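Local coordinates for odorant binding protein (AGAP007287-PA) (Anopheles gambiae, PDB 3PM2) that binds hydrophobic odorants such as indole, menthol and decanal and is thought to carry them through the aqueous fluid around olfactory sensory dendrites in the mosquito, at residues 16-21 / 158-163; 90-95 / 143-148; 41-46 / 122-127; 49-54 / 111-116; 31-36 / 58-63. All coordinates share one frame; numbering follows the deposited sequence.

Interaction 1: residues 16-21 / 158-163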
# COMPACT_ATOMS: atom_id res chain seq x y z
N ALA A 16 4.60 5.99 -11.94
CA ALA A 16 3.66 6.25 -13.04
C ALA A 16 4.38 6.25 -14.39
O ALA A 16 3.77 5.93 -15.41
CB ALA A 16 2.95 7.57 -12.82
N GLU A 17 5.68 6.55 -14.39
CA GLU A 17 6.50 6.54 -15.60
C GLU A 17 6.90 5.11 -16.03
O GLU A 17 7.40 4.92 -17.14
CB GLU A 17 7.71 7.46 -15.44
CG GLU A 17 7.30 8.92 -15.39
CD GLU A 17 8.41 9.91 -15.12
OE1 GLU A 17 9.59 9.49 -15.04
OE2 GLU A 17 8.09 11.12 -15.00
N CYS A 18 6.68 4.12 -15.15
CA CYS A 18 6.91 2.70 -15.43
C CYS A 18 5.62 2.04 -15.85
O CYS A 18 5.64 1.20 -16.74
CB CYS A 18 7.53 2.00 -14.23
SG CYS A 18 9.16 2.62 -13.81
N CYS A 19 4.51 2.34 -15.14
CA CYS A 19 3.18 1.79 -15.42
C CYS A 19 2.12 2.68 -14.81
O CYS A 19 2.26 3.08 -13.65
CB CYS A 19 3.05 0.34 -14.92
SG CYS A 19 1.48 -0.45 -15.39
N VAL A 20 1.03 2.94 -15.55
CA VAL A 20 -0.09 3.69 -15.03
C VAL A 20 -1.02 2.64 -14.41
O VAL A 20 -1.52 1.76 -15.10
CB VAL A 20 -0.78 4.59 -16.10
CG1 VAL A 20 -1.96 5.33 -15.50
CG2 VAL A 20 0.22 5.58 -16.70
N THR A 21 -1.17 2.69 -13.08
CA THR A 21 -1.94 1.68 -12.35
C THR A 21 -3.26 2.24 -11.80
O THR A 21 -3.38 3.44 -11.57
CB THR A 21 -1.10 1.14 -11.15
OG1 THR A 21 -0.71 2.25 -10.36
CG2 THR A 21 0.16 0.37 -11.57
N ASP A 158 16.16 0.08 -17.47
CA ASP A 158 16.92 -0.22 -16.25
C ASP A 158 16.32 0.34 -14.99
O ASP A 158 16.30 -0.36 -13.96
CB ASP A 158 18.38 0.27 -16.38
CG ASP A 158 19.24 -0.57 -17.31
OD1 ASP A 158 18.78 -1.65 -17.74
OD2 ASP A 158 20.39 -0.14 -17.61
N ASP A 159 15.85 1.60 -15.03
CA ASP A 159 15.28 2.25 -13.86
C ASP A 159 13.98 1.61 -13.41
O ASP A 159 13.75 1.45 -12.20
CB ASP A 159 15.12 3.74 -14.10
CG ASP A 159 16.41 4.53 -13.99
OD1 ASP A 159 17.49 3.90 -13.82
OD2 ASP A 159 16.35 5.76 -14.10
N CYS A 160 13.14 1.21 -14.38
CA CYS A 160 11.89 0.53 -14.06
C CYS A 160 12.14 -0.90 -13.63
O CYS A 160 11.36 -1.42 -12.86
CB CYS A 160 10.90 0.63 -15.21
SG CYS A 160 10.28 2.31 -15.49
N ASN A 161 13.24 -1.54 -14.10
CA ASN A 161 13.63 -2.89 -13.62
C ASN A 161 13.98 -2.75 -12.12
O ASN A 161 13.58 -3.61 -11.32
CB ASN A 161 14.84 -3.48 -14.36
CG ASN A 161 15.14 -4.90 -13.92
OD1 ASN A 161 14.27 -5.75 -13.81
ND2 ASN A 161 16.38 -5.16 -13.59
N LYS A 162 14.70 -1.67 -11.74
CA LYS A 162 15.07 -1.40 -10.33
C LYS A 162 13.82 -1.19 -9.46
O LYS A 162 13.73 -1.72 -8.35
CB LYS A 162 16.03 -0.22 -10.24
CG LYS A 162 17.43 -0.55 -10.77
CD LYS A 162 18.32 0.67 -10.75
CE LYS A 162 19.58 0.44 -11.56
NZ LYS A 162 20.34 1.70 -11.73
N LEU A 163 12.85 -0.43 -9.98
CA LEU A 163 11.60 -0.21 -9.28
C LEU A 163 10.78 -1.51 -9.18
O LEU A 163 10.13 -1.74 -8.15
CB LEU A 163 10.78 0.94 -9.87
CG LEU A 163 11.34 2.37 -9.75
CD1 LEU A 163 10.29 3.38 -10.18
CD2 LEU A 163 11.82 2.70 -8.32
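C160 is joined to C18 by a disulfide that fastens the N-terminal loop to helix 158-167. It probably lies outside the six-cysteine pattern of classical PBP/GOBP proteins, as expected for the C-plus class, which carries extra cysteines. Following the helix from its start, the backbone N of C160 is hydrogen-bonded by OD1 of N157 from just before the helix. At C160 the link itself is made: SG of C160 and SG of C18 are 2.0 Å apart, with a C-S-S-C torsion of -89°, close to the relaxed quarter turn and of left-handed sense. On both cysteines the sulfur is set beside the backbone N and anti to the carbonyl carbon (chi1 -68° at C160, -64° at C18), which aims the two bonds at each other. The peptide oxygen of E17 stands 4.2 Å from SG of C160, while its hydrogen bond goes to the hydroxyl of T155. One turn further on, L163 returns to the same helix face. Its backbone N closes a helical bond of 3.0 Å to O of D159, and its branch CD1 rests 3.9 Å from SG of C18.

Interaction 2: residues 90-95 / 143-148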
# COMPACT_ATOMS: atom_id res chain seq x y z
N PRO A 90 -8.52 -2.44 -20.88
CA PRO A 90 -9.52 -3.38 -20.33
C PRO A 90 -8.96 -4.50 -19.47
O PRO A 90 -9.70 -5.09 -18.68
CB PRO A 90 -10.26 -3.90 -21.56
CG PRO A 90 -9.33 -3.65 -22.71
CD PRO A 90 -8.57 -2.40 -22.36
N GLU A 91 -7.66 -4.77 -19.60
CA GLU A 91 -6.96 -5.77 -18.78
C GLU A 91 -7.06 -5.46 -17.28
O GLU A 91 -7.06 -6.38 -16.46
CB GLU A 91 -5.47 -5.83 -19.15
CG GLU A 91 -5.20 -6.40 -20.53
CD GLU A 91 -5.33 -5.47 -21.72
OE1 GLU A 91 -5.82 -4.33 -21.55
OE2 GLU A 91 -5.00 -5.90 -22.84
N TRP A 92 -7.13 -4.18 -16.93
CA TRP A 92 -7.18 -3.74 -15.54
C TRP A 92 -8.38 -4.17 -14.70
O TRP A 92 -8.22 -4.31 -13.49
CB TRP A 92 -6.90 -2.25 -15.42
CG TRP A 92 -5.47 -1.88 -15.72
CD1 TRP A 92 -5.03 -1.17 -16.79
CD2 TRP A 92 -4.31 -2.18 -14.93
NE1 TRP A 92 -3.66 -1.00 -16.72
CE2 TRP A 92 -3.19 -1.64 -15.60
CE3 TRP A 92 -4.09 -2.93 -13.75
CZ2 TRP A 92 -1.88 -1.75 -15.11
CZ3 TRP A 92 -2.79 -3.03 -13.25
CH2 TRP A 92 -1.70 -2.46 -13.93
N ASN A 93 -9.55 -4.43 -15.32
CA ASN A 93 -10.74 -4.87 -14.59
C ASN A 93 -10.46 -6.15 -13.79
O ASN A 93 -10.58 -6.13 -12.56
CB ASN A 93 -11.94 -5.06 -15.53
CG ASN A 93 -13.20 -5.41 -14.78
OD1 ASN A 93 -13.57 -6.58 -14.66
ND2 ASN A 93 -13.84 -4.40 -14.23
N LYS A 94 -10.06 -7.23 -14.50
CA LYS A 94 -9.75 -8.53 -13.90
C LYS A 94 -8.53 -8.48 -13.00
O LYS A 94 -8.54 -9.11 -11.95
CB LYS A 94 -9.56 -9.63 -14.96
CG LYS A 94 -9.84 -11.04 -14.44
CD LYS A 94 -11.35 -11.34 -14.41
CE LYS A 94 -11.80 -11.80 -13.05
NZ LYS A 94 -13.26 -11.58 -12.85
N ILE A 95 -7.47 -7.76 -13.42
CA ILE A 95 -6.25 -7.65 -12.63
C ILE A 95 -6.60 -7.03 -11.27
O ILE A 95 -6.21 -7.57 -10.25
CB ILE A 95 -5.16 -6.82 -13.36
CG1 ILE A 95 -4.67 -7.55 -14.65
CG2 ILE A 95 -4.00 -6.53 -12.41
CD1 ILE A 95 -3.63 -6.73 -15.49
N MET A 143 1.58 -3.01 -4.63
CA MET A 143 2.64 -3.91 -5.12
C MET A 143 2.10 -4.87 -6.17
O MET A 143 2.76 -5.09 -7.18
CB MET A 143 3.29 -4.69 -3.96
CG MET A 143 4.04 -3.77 -3.00
SD MET A 143 4.80 -4.67 -1.60
CE MET A 143 3.47 -5.21 -0.77
N THR A 144 0.92 -5.44 -5.91
CA THR A 144 0.30 -6.41 -6.84
C THR A 144 -0.07 -5.75 -8.18
O THR A 144 0.21 -6.34 -9.23
CB THR A 144 -0.92 -7.10 -6.19
OG1 THR A 144 -0.52 -7.70 -4.95
CG2 THR A 144 -1.56 -8.13 -7.13
N LEU A 145 -0.73 -4.57 -8.14
CA LEU A 145 -1.11 -3.87 -9.38
C LEU A 145 0.08 -3.58 -10.27
O LEU A 145 0.03 -3.83 -11.48
CB LEU A 145 -1.89 -2.56 -9.11
CG LEU A 145 -3.26 -2.77 -8.42
CD1 LEU A 145 -3.79 -1.43 -7.84
CD2 LEU A 145 -4.25 -3.57 -9.32
N PHE A 146 1.17 -3.07 -9.68
CA PHE A 146 2.40 -2.74 -10.39
C PHE A 146 3.04 -3.99 -11.02
O PHE A 146 3.45 -3.93 -12.19
CB PHE A 146 3.39 -2.03 -9.43
CG PHE A 146 4.59 -1.40 -10.11
CD1 PHE A 146 4.46 -0.21 -10.83
CD2 PHE A 146 5.85 -1.97 -9.98
CE1 PHE A 146 5.59 0.41 -11.38
CE2 PHE A 146 6.97 -1.36 -10.57
CZ PHE A 146 6.83 -0.18 -11.27
N ALA A 147 3.12 -5.11 -10.27
CA ALA A 147 3.69 -6.39 -10.72
C ALA A 147 2.88 -7.06 -11.84
O ALA A 147 3.44 -7.77 -12.68
CB ALA A 147 3.81 -7.35 -9.54
N GLU A 148 1.56 -6.83 -11.86
CA GLU A 148 0.66 -7.43 -12.85
C GLU A 148 0.55 -6.61 -14.14
O GLU A 148 -0.11 -7.03 -15.09
CB GLU A 148 -0.73 -7.64 -12.24
CG GLU A 148 -0.81 -8.69 -11.16
CD GLU A 148 -0.56 -10.12 -11.59
OE1 GLU A 148 -0.48 -10.38 -12.80
OE2 GLU A 148 -0.44 -10.97 -10.69
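I95 and E148 meet where the first turn of helix 92-109 lies against the last turn of helix 133-147, a helix-helix contact of the all-alpha odorant-binding fold. Three residues, I95, L145 and E148, lose the most surface here. I95 points at the opposite helix and spreads both branches over E148. Its methyl CG2 sits 3.5 Å from CB of E148, and its CD1 reaches to 3.6 Å from the backbone O of that residue. The two branches straddle because CG2 is anti to the backbone N while CG1 lies beside it (chi1 -65°). E148 is met on its inner methylenes; its chain bends at the next bond (chi2 -67°), and this exposed residue presents aliphatic carbon to the isoleucine.

L145 is the buried member. Its CD2 comes within 4.3 Å of CG2 of I95, a looser fit than that with E148, and the same methyl is 4.2 Å from CZ3 of W92. T96 and A99 of helix 92-109 and Y81 of helix 74-85 also touch L145, so this part of the contact belongs to a three-helix core. Beyond it, the indole of W92 packs on C19 and P22 of the N-terminal loop. Within its own segment the ring also has CD1 of I95 over one face. Toward L145 it offers its edge: O of L145 lies near the ring plane, 3.4 Å from CZ3 and 3.3 Å from CH2.

Interaction 3: residues 41-46 / 122-127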
# COMPACT_ATOMS: atom_id res chain seq x y z
N THR A 41 6.38 6.59 10.08
CA THR A 41 6.36 5.33 9.32
C THR A 41 7.80 4.78 9.13
O THR A 41 8.06 3.59 9.35
CB THR A 41 5.52 5.45 8.05
OG1 THR A 41 4.20 5.83 8.46
CG2 THR A 41 5.45 4.14 7.26
N LYS A 42 8.72 5.67 8.78
CA LYS A 42 10.15 5.32 8.59
C LYS A 42 10.73 4.86 9.91
O LYS A 42 11.46 3.86 9.93
CB LYS A 42 10.93 6.49 7.99
CG LYS A 42 10.57 6.70 6.52
CD LYS A 42 11.39 7.78 5.87
CE LYS A 42 11.43 7.56 4.39
NZ LYS A 42 12.09 8.70 3.70
N ARG A 43 10.38 5.52 11.04
CA ARG A 43 10.86 5.09 12.35
C ARG A 43 10.38 3.67 12.65
O ARG A 43 11.14 2.84 13.16
CB ARG A 43 10.39 6.04 13.47
CG ARG A 43 11.20 7.32 13.53
CD ARG A 43 11.10 8.00 14.88
NE ARG A 43 11.84 7.29 15.93
CZ ARG A 43 12.08 7.81 17.13
NH1 ARG A 43 11.64 9.02 17.45
NH2 ARG A 43 12.76 7.12 18.03
N GLN A 44 9.11 3.39 12.33
CA GLN A 44 8.52 2.06 12.57
C GLN A 44 9.15 0.95 11.71
O GLN A 44 9.10 -0.21 12.11
CB GLN A 44 7.00 2.08 12.41
CG GLN A 44 6.28 2.96 13.46
CD GLN A 44 4.82 3.05 13.12
OE1 GLN A 44 4.43 3.12 11.95
NE2 GLN A 44 3.98 2.99 14.15
N MET A 45 9.78 1.29 10.57
CA MET A 45 10.50 0.28 9.78
C MET A 45 11.75 -0.24 10.50
O MET A 45 12.30 -1.25 10.08
CB MET A 45 11.01 0.88 8.47
CG MET A 45 9.98 1.05 7.46
SD MET A 45 10.81 1.87 6.08
CE MET A 45 9.48 2.86 5.59
N ALA A 46 12.26 0.51 11.50
CA ALA A 46 13.48 0.19 12.24
C ALA A 46 13.15 -0.34 13.63
O ALA A 46 13.93 -0.16 14.57
CB ALA A 46 14.36 1.44 12.34
N PRO A 122 2.84 2.74 22.31
CA PRO A 122 3.91 3.59 21.74
C PRO A 122 5.30 3.25 22.28
O PRO A 122 5.48 3.16 23.48
CB PRO A 122 3.46 5.00 22.11
CG PRO A 122 1.98 4.91 22.20
CD PRO A 122 1.74 3.58 22.84
N ALA A 123 6.26 2.94 21.38
CA ALA A 123 7.62 2.56 21.81
C ALA A 123 8.65 3.68 21.71
O ALA A 123 9.80 3.51 22.10
CB ALA A 123 8.09 1.31 21.09
N PHE A 124 8.23 4.83 21.18
CA PHE A 124 9.02 6.05 21.26
C PHE A 124 8.12 7.28 21.34
O PHE A 124 6.90 7.19 21.17
CB PHE A 124 9.96 6.16 20.06
CG PHE A 124 9.25 6.32 18.75
CD1 PHE A 124 8.79 7.55 18.34
CD2 PHE A 124 9.05 5.23 17.92
CE1 PHE A 124 8.13 7.70 17.13
CE2 PHE A 124 8.40 5.37 16.71
CZ PHE A 124 7.94 6.61 16.31
N GLU A 125 8.73 8.43 21.60
CA GLU A 125 7.98 9.62 21.98
C GLU A 125 7.14 10.15 20.82
O GLU A 125 7.67 10.48 19.76
CB GLU A 125 8.93 10.72 22.48
CG GLU A 125 9.07 10.78 23.99
CD GLU A 125 7.74 10.66 24.70
OE1 GLU A 125 7.53 9.67 25.42
OE2 GLU A 125 6.90 11.57 24.54
N GLY A 126 5.83 10.21 21.03
CA GLY A 126 4.92 10.72 20.01
C GLY A 126 4.52 9.72 18.95
O GLY A 126 3.97 10.10 17.91
N GLU A 127 4.82 8.43 19.16
CA GLU A 127 4.41 7.41 18.18
C GLU A 127 2.90 7.22 18.28
O GLU A 127 2.41 6.90 19.36
CB GLU A 127 5.09 6.08 18.46
CG GLU A 127 4.73 5.02 17.41
CD GLU A 127 5.25 3.63 17.67
OE1 GLU A 127 5.70 3.37 18.81
OE2 GLU A 127 5.23 2.80 16.73
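Q44 and E127 form the close, buried half of this contact, R43 and F124 the outer half. The amide NE2 of Q44 donates to OE2 of E127 at 2.9 Å. The bond is almost straight, with an N-H...O angle of 172°; the acceptor lies in the plane of the amide, and OE2 is approached on its anti lone pair, away from OE1. The amide and carboxylate planes are nevertheless steeply inclined to each other. OE1 is gripped separately: the backbone N of A123 donates to it at 2.7 Å, and NH1 of R52 makes a salt bridge with it. So well supplied with donors, this buried carboxylate is probably charged.

What presents these groups is a type II beta turn from F124 to E127, closed by a bond of 3.1 Å from N of E127 to O of F124, in the loop between helices 111-118 and 133-147. It faces the C-terminal end of helix 27-44. G126 supplies the positive phi of the turn's third position.

On the outer side the interaction depends on stacking. The guanidinium of R43 lies flat on the ring of F124, the planes only 14° apart. CZ of R43 stands 3.8 Å from the ring centroid, a cation-pi geometry, and CD of R43 adds a CH-pi contact at 4.0 Å over the same face. R43 itself is exposed. The opposite face of the F124 ring is covered from within the turn by CB of E127, 3.6 Å above its centre.

Interaction 4: residues 49-54 / 111-116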
# COMPACT_ATOMS: atom_id res chain seq x y z
N GLY A 49 9.99 -6.99 16.14
CA GLY A 49 8.77 -7.56 16.67
C GLY A 49 7.59 -7.50 15.71
O GLY A 49 7.75 -7.52 14.50
N ILE A 50 6.40 -7.50 16.28
CA ILE A 50 5.17 -7.50 15.49
C ILE A 50 5.11 -6.26 14.57
O ILE A 50 5.41 -5.16 15.07
CB ILE A 50 3.96 -7.55 16.46
CG1 ILE A 50 4.00 -8.86 17.29
CG2 ILE A 50 2.61 -7.36 15.74
CD1 ILE A 50 3.23 -8.78 18.56
N PRO A 51 4.81 -6.43 13.24
CA PRO A 51 4.73 -5.27 12.33
C PRO A 51 3.80 -4.19 12.90
O PRO A 51 2.77 -4.50 13.47
CB PRO A 51 4.19 -5.87 11.03
CG PRO A 51 4.72 -7.29 11.05
CD PRO A 51 4.51 -7.68 12.50
N ARG A 52 4.25 -2.92 12.83
CA ARG A 52 3.47 -1.82 13.40
C ARG A 52 2.61 -1.25 12.28
O ARG A 52 3.11 -1.11 11.16
CB ARG A 52 4.41 -0.73 14.00
CG ARG A 52 5.48 -1.30 14.94
CD ARG A 52 5.85 -0.36 16.08
NE ARG A 52 6.15 -1.18 17.24
CZ ARG A 52 5.84 -0.90 18.50
NH1 ARG A 52 5.30 0.27 18.82
NH2 ARG A 52 6.15 -1.76 19.46
N GLY A 53 1.34 -0.94 12.58
CA GLY A 53 0.39 -0.42 11.60
C GLY A 53 0.85 0.86 10.94
O GLY A 53 1.41 1.74 11.59
N CYS A 54 0.64 0.95 9.62
CA CYS A 54 1.09 2.10 8.86
C CYS A 54 0.03 3.23 8.93
O CYS A 54 -1.09 3.05 8.43
CB CYS A 54 1.39 1.70 7.43
SG CYS A 54 1.76 3.10 6.37
N LYS A 111 -4.63 -12.43 10.36
CA LYS A 111 -5.56 -11.81 11.31
C LYS A 111 -4.95 -11.68 12.71
O LYS A 111 -5.02 -10.62 13.29
CB LYS A 111 -6.84 -12.65 11.42
CG LYS A 111 -8.07 -12.02 10.82
CD LYS A 111 -9.31 -12.89 11.01
CE LYS A 111 -10.55 -12.27 10.41
NZ LYS A 111 -11.04 -11.10 11.21
N ASP A 112 -4.35 -12.75 13.26
CA ASP A 112 -3.80 -12.67 14.62
C ASP A 112 -2.68 -11.66 14.79
O ASP A 112 -2.69 -10.87 15.75
CB ASP A 112 -3.45 -14.07 15.14
CG ASP A 112 -4.70 -14.92 15.36
OD1 ASP A 112 -5.80 -14.34 15.61
OD2 ASP A 112 -4.59 -16.16 15.29
N GLU A 113 -1.75 -11.63 13.83
CA GLU A 113 -0.64 -10.67 13.81
C GLU A 113 -1.17 -9.24 13.65
O GLU A 113 -0.73 -8.35 14.38
CB GLU A 113 0.29 -11.03 12.67
CG GLU A 113 1.49 -10.10 12.55
CD GLU A 113 2.33 -10.47 11.36
OE1 GLU A 113 2.20 -9.81 10.30
OE2 GLU A 113 3.08 -11.46 11.46
N ILE A 114 -2.15 -9.05 12.74
CA ILE A 114 -2.77 -7.73 12.54
C ILE A 114 -3.43 -7.27 13.86
O ILE A 114 -3.21 -6.14 14.29
CB ILE A 114 -3.77 -7.77 11.36
CG1 ILE A 114 -3.00 -7.91 10.01
CG2 ILE A 114 -4.69 -6.53 11.36
CD1 ILE A 114 -3.89 -8.19 8.73
N GLU A 115 -4.23 -8.14 14.49
CA GLU A 115 -4.88 -7.84 15.75
C GLU A 115 -3.93 -7.51 16.89
O GLU A 115 -4.19 -6.59 17.67
CB GLU A 115 -5.90 -8.92 16.12
CG GLU A 115 -7.15 -8.84 15.25
CD GLU A 115 -7.70 -7.45 14.98
OE1 GLU A 115 -8.03 -6.72 15.95
OE2 GLU A 115 -7.77 -7.07 13.79
N ALA A 116 -2.79 -8.20 16.95
CA ALA A 116 -1.76 -7.94 17.96
C ALA A 116 -1.09 -6.60 17.70
O ALA A 116 -0.87 -5.83 18.64
CB ALA A 116 -0.75 -9.05 17.96
O HOH W 1 0.75 -6.38 12.90
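I50 is the first residue of the 49-54 loop to meet helix 111-118. Its two branches divide the work. CD1 touches CB of A116 at 4.0 Å, while CG2 lies 3.7 Å from the backbone O of E113, one turn earlier on the helix. P51 comes next and presents the edge of its ring, CG and CD, to the end of the E113 side chain, the two crossing at about a right angle. CG of P51 is 3.6 Å from OE1 of E113, and CD of P51 is 3.7 Å from the carboxylate carbon CD of E113. That glutamate reaches the proline because its chain is fully extended, with CG opposite the backbone N (chi1 180°).

This is a surface contact, loop against helix flank, in the connection between helices 27-44 and 55-63 of the all-alpha fold. Its polar link runs through one water, which donates to O of P51 at 2.8 Å and to O of E113 at 2.9 Å. Past the proline the loop leaves helix 111-118: R52 turns to a salt bridge with E127, and C54 takes the N-cap position of helix 55-63, its side chain capping a backbone N there.

Interaction 5: residues 31-36 / 58-63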
# COMPACT_ATOMS: atom_id res chain seq x y z
N MET A 31 -0.65 12.46 -0.94
CA MET A 31 0.49 13.27 -0.52
C MET A 31 0.30 13.92 0.83
O MET A 31 1.25 13.97 1.62
CB MET A 31 0.93 14.26 -1.60
CG MET A 31 1.78 13.60 -2.69
SD MET A 31 3.25 12.68 -2.10
CE MET A 31 4.16 13.99 -1.22
N THR A 32 -0.95 14.36 1.13
CA THR A 32 -1.32 14.93 2.43
C THR A 32 -1.04 13.88 3.53
O THR A 32 -0.45 14.20 4.56
CB THR A 32 -2.80 15.34 2.39
OG1 THR A 32 -2.98 16.31 1.37
CG2 THR A 32 -3.30 15.88 3.72
N CYS A 33 -1.50 12.63 3.31
CA CYS A 33 -1.29 11.53 4.26
C CYS A 33 0.17 11.15 4.40
O CYS A 33 0.63 10.90 5.53
CB CYS A 33 -2.15 10.34 3.86
SG CYS A 33 -3.91 10.65 4.09
N HIS A 34 0.88 11.11 3.28
CA HIS A 34 2.31 10.81 3.26
C HIS A 34 3.07 11.86 4.08
O HIS A 34 3.84 11.50 4.97
CB HIS A 34 2.84 10.79 1.79
CG HIS A 34 4.34 10.71 1.71
ND1 HIS A 34 4.99 9.49 1.60
CD2 HIS A 34 5.26 11.69 1.77
CE1 HIS A 34 6.28 9.77 1.60
NE2 HIS A 34 6.49 11.08 1.70
N SER A 35 2.87 13.16 3.79
CA SER A 35 3.55 14.23 4.53
C SER A 35 3.31 14.14 6.07
O SER A 35 4.25 14.27 6.87
CB SER A 35 3.11 15.59 3.98
OG SER A 35 3.75 16.67 4.65
N LYS A 36 2.06 13.87 6.46
CA LYS A 36 1.67 13.80 7.87
C LYS A 36 2.35 12.67 8.64
O LYS A 36 2.78 12.90 9.79
CB LYS A 36 0.15 13.63 7.97
CG LYS A 36 -0.41 13.91 9.35
CD LYS A 36 -1.92 13.76 9.34
CE LYS A 36 -2.52 14.02 10.69
NZ LYS A 36 -3.89 13.44 10.77
N GLU A 58 -3.72 4.26 7.02
CA GLU A 58 -4.96 4.51 7.75
C GLU A 58 -5.53 5.89 7.38
O GLU A 58 -6.74 6.03 7.21
CB GLU A 58 -4.75 4.36 9.26
CG GLU A 58 -6.03 4.55 10.05
CD GLU A 58 -5.94 4.06 11.48
OE1 GLU A 58 -5.64 2.86 11.67
OE2 GLU A 58 -6.18 4.86 12.41
N CYS A 59 -4.65 6.89 7.21
CA CYS A 59 -5.02 8.25 6.80
C CYS A 59 -5.74 8.22 5.43
O CYS A 59 -6.80 8.84 5.27
CB CYS A 59 -3.77 9.14 6.77
SG CYS A 59 -4.06 10.82 6.16
N VAL A 60 -5.17 7.45 4.45
CA VAL A 60 -5.71 7.29 3.11
C VAL A 60 -7.09 6.63 3.22
O VAL A 60 -8.03 7.08 2.58
CB VAL A 60 -4.77 6.46 2.20
CG1 VAL A 60 -5.48 6.04 0.92
CG2 VAL A 60 -3.49 7.23 1.86
N MET A 61 -7.20 5.60 4.02
CA MET A 61 -8.47 4.87 4.19
C MET A 61 -9.53 5.74 4.85
O MET A 61 -10.67 5.74 4.40
CB MET A 61 -8.26 3.54 4.92
CG MET A 61 -7.40 2.55 4.13
SD MET A 61 -8.22 1.96 2.65
CE MET A 61 -7.20 0.53 2.25
N ASN A 62 -9.12 6.56 5.83
CA ASN A 62 -10.02 7.52 6.48
C ASN A 62 -10.44 8.62 5.49
O ASN A 62 -11.60 9.06 5.54
CB ASN A 62 -9.39 8.13 7.75
CG ASN A 62 -9.49 7.23 8.98
OD1 ASN A 62 -10.44 6.45 9.16
ND2 ASN A 62 -8.55 7.39 9.91
N SER A 63 -9.54 9.02 4.56
CA SER A 63 -9.90 10.07 3.59
C SER A 63 -11.03 9.63 2.65
O SER A 63 -11.74 10.47 2.12
CB SER A 63 -8.69 10.55 2.79
OG SER A 63 -8.39 9.69 1.70
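C33 and C59 are cross-linked through their sulfurs, SG to SG 2.1 Å, and this covalent bond is the heart of the contact. The C-S-S-C torsion is -70°, somewhat tighter than a quarter turn, and the two CB atoms of C33 and C59 approach to 3.5 Å. The cysteines reach the bond differently. On C33 the sulfur lies beside the backbone N (chi1 -69°), whereas on C59 it swings to the far side, anti to N (chi1 176°).

Next to the bridge stands V60. Its CG2 methyl packs on CB of C33 at 3.9 Å, and its backbone N is 3.5 Å from SG of C33, so the sulfur lies over the turn of helix that carries C59 and V60. The link joins helix 27-44 to helix 55-63, and it probably corresponds to the pairing of the first and third cysteines in classical insect odorant-binding proteins.

Further out, the helix of the second segment is held in shape by its own bonds: N of S63 donates to O of C59 at 2.8 Å, and the hydroxyl OG of S63 donates to O of V60, also at 2.8 Å, approaching from somewhat outside the carbonyl plane. V60 is in turn packed by F30 of helix 27-44, by L138 of helix 133-147 and by L24 and V25 of the loop leading into helix 27-44, while C59 touches W37.

Overall arrangement
From the N terminus, interaction 1 opens first at 16-21 and closes last at 158-163, so the other four all fall within its span. Interaction 5 closes a short loop between helices 27-44 and 55-63. Before it closes, interactions 3 and 4 have opened, so both cross it; interaction 4 closes at 111-116, inside interaction 3, which ends at 122-127. Interaction 2 opens at 90-95 after interaction 5 has closed, and crosses both 3 and 4. In space, 1 and 2 touch through W92 against C19, tying the N-terminal loop to helices 92-109, 133-147 and 158-167; 3 and 4 share the R52-E127 salt bridge, while 5 touches neither pair.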